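Side-chain contact in internalin C2 (Listeria monocytogenes serotype 4b str. F2365, PDB 4FHO), which probably takes part in cell adhesion or host-cell invasion as a leucine-rich repeat protein of the internalin family: residues N26-K29 and T30-K34. Residues are numbered along the deposited sequence; the frame is centred on the assembly and turned at random.
Sequences NAVK and TATGK
V28 and T32 meet in a local contact across the C-terminal end of helix 22-31, from its last turn to the residue just after it, in the N-terminal cap domain of this internalin. The methyl CG1 of V28 lies 4.0 Å from CG2 of T32, and both side chains also rest on I15 and I49, so a branched aliphatic residue and the methyl of a threonine suit this inner face. T32 turns its hydroxyl back onto the helix: tucked against its own backbone (chi1 59°), OG1 bonds V28 O at 2.7 Å. The backbone N of T32 reaches the same oxygen at 2.9 Å from the opposite face of the carbonyl plane, so two donors grip V28 O where the helix ends. T30 repeats this pairing more loosely, its OG1 being 3.3 Å from N26 O. On the outer side the K29 chain curls back along the helix, passes CG within 3.4 Å of K34 O and brings NZ to N26 OD1 at 2.9 Å. G33, whose phi of 69° glycine adopts readily, takes the chain out of the helix; its N bonds T30 O, and K34 N bonds K29 O at 2.9 Å. These backbone bonds and the positive phi define a Schellman motif, a classic helix C-cap.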
ATOM      1  N   ASN A  26     -14.021 -14.384 -11.087  1.00 60.60           N
ATOM      2  CA  ASN A  26     -15.005 -13.509 -11.738  1.00 60.25           C
ATOM      3  C   ASN A  26     -14.357 -12.230 -12.282  1.00 59.60           C
ATOM      4  O   ASN A  26     -14.690 -11.788 -13.384  1.00 62.21           O
ATOM      5  CB  ASN A  26     -16.166 -13.162 -10.785  1.00 69.28           C
ATOM      6  CG  ASN A  26     -17.270 -12.386 -11.478  1.00 69.62           C
ATOM      7  OD1 ASN A  26     -17.959 -12.919 -12.341  1.00 72.91           O
ATOM      8  ND2 ASN A  26     -17.410 -11.113 -11.136  1.00 71.14           N
ATOM      9  N   ALA A  27     -13.414 -11.665 -11.523  1.00 55.66           N
ATOM     10  CA  ALA A  27     -12.702 -10.451 -11.952  1.00 59.98           C
ATOM     11  C   ALA A  27     -11.795 -10.706 -13.174  1.00 63.73           C
ATOM     12  O   ALA A  27     -11.739  -9.861 -14.068  1.00 61.33           O
ATOM     13  CB  ALA A  27     -11.926  -9.829 -10.794  1.00 56.76           C
ATOM     14  N   VAL A  28     -11.122 -11.864 -13.232  1.00 56.82           N
ATOM     15  CA  VAL A  28     -10.296 -12.237 -14.408  1.00 60.16           C
ATOM     16  C   VAL A  28     -11.153 -12.526 -15.648  1.00 59.67           C
ATOM     17  O   VAL A  28     -10.752 -12.193 -16.763  1.00 62.48           O
ATOM     18  CB  VAL A  28      -9.349 -13.424 -14.097  1.00 59.91           C
ATOM     19  CG1 VAL A  28      -8.604 -13.884 -15.337  1.00 62.64           C
ATOM     20  CG2 VAL A  28      -8.371 -13.001 -12.993  1.00 64.26           C
ATOM     21  N   LYS A  29     -12.312 -13.153 -15.441  1.00 60.67           N
ATOM     22  CA  LYS A  29     -13.313 -13.370 -16.494  1.00 64.65           C
ATOM     23  C   LYS A  29     -13.710 -12.055 -17.163  1.00 64.28           C
ATOM     24  O   LYS A  29     -13.730 -11.975 -18.395  1.00 62.77           O
ATOM     25  CB  LYS A  29     -14.545 -14.086 -15.912  1.00 68.44           C
ATOM     26  CG  LYS A  29     -15.666 -14.425 -16.898  1.00 74.22           C
ATOM     27  CD  LYS A  29     -17.038 -14.382 -16.234  1.00 72.78           C
ATOM     28  CE  LYS A  29     -17.560 -12.955 -16.097  1.00 78.39           C
ATOM     29  NZ  LYS A  29     -18.702 -12.862 -15.142  1.00 71.83           N
ATOM     30  N   THR A  30     -13.986 -11.026 -16.356  1.00 63.79           N
ATOM     31  CA  THR A  30     -14.333  -9.695 -16.881  1.00 68.67           C
ATOM     32  C   THR A  30     -13.143  -9.018 -17.573  1.00 69.04           C
ATOM     33  O   THR A  30     -13.293  -8.492 -18.673  1.00 72.20           O
ATOM     34  CB  THR A  30     -14.905  -8.791 -15.770  1.00 61.56           C
ATOM     35  OG1 THR A  30     -16.058  -9.433 -15.214  1.00 78.60           O
ATOM     36  CG2 THR A  30     -15.304  -7.401 -16.304  1.00 70.95           C
ATOM     37  N   ALA A  31     -11.975  -9.051 -16.928  1.00 63.49           N
ATOM     38  CA  ALA A  31     -10.744  -8.452 -17.474  1.00 63.44           C
ATOM     39  C   ALA A  31     -10.271  -9.083 -18.800  1.00 64.40           C
ATOM     40  O   ALA A  31      -9.712  -8.378 -19.639  1.00 73.10           O
ATOM     41  CB  ALA A  31      -9.629  -8.482 -16.440  1.00 59.82           C
ATOM     42  N   THR A  32     -10.519 -10.384 -18.986  1.00 68.53           N
ATOM     43  CA  THR A  32     -10.185 -11.106 -20.236  1.00 71.65           C
ATOM     44  C   THR A  32     -11.322 -11.151 -21.280  1.00 74.31           C
ATOM     45  O   THR A  32     -11.152 -11.746 -22.355  1.00 73.38           O
ATOM     46  CB  THR A  32      -9.728 -12.558 -19.931  1.00 80.46           C
ATOM     47  OG1 THR A  32     -10.772 -13.265 -19.247  1.00 76.22           O
ATOM     48  CG2 THR A  32      -8.473 -12.563 -19.070  1.00 80.59           C
ATOM     49  N   GLY A  33     -12.464 -10.529 -20.973  1.00 75.19           N
ATOM     50  CA  GLY A  33     -13.624 -10.511 -21.859  1.00 76.17           C
ATOM     51  C   GLY A  33     -14.354 -11.833 -22.060  1.00 78.22           C
ATOM     52  O   GLY A  33     -15.146 -11.944 -22.985  1.00 78.90           O
ATOM     53  N   LYS A  34     -14.131 -12.819 -21.187  1.00 77.81           N
ATOM     54  CA  LYS A  34     -14.753 -14.145 -21.340  1.00 79.97           C
ATOM     55  C   LYS A  34     -16.188 -14.179 -20.807  1.00 78.72           C
ATOM     56  O   LYS A  34     -16.597 -13.310 -20.027  1.00 79.09           O
ATOM     57  CB  LYS A  34     -13.898 -15.228 -20.665  1.00 83.01           C
ATOM     58  CG  LYS A  34     -12.490 -15.368 -21.241  1.00 81.01           C
ATOM     59  CD  LYS A  34     -12.475 -15.957 -22.652  1.00 87.19           C
ATOM     60  CE  LYS A  34     -11.077 -15.977 -23.243  1.00 81.27           C
ATOM     61  NZ  LYS A  34     -11.036 -16.651 -24.576  1.00 83.00           N
TER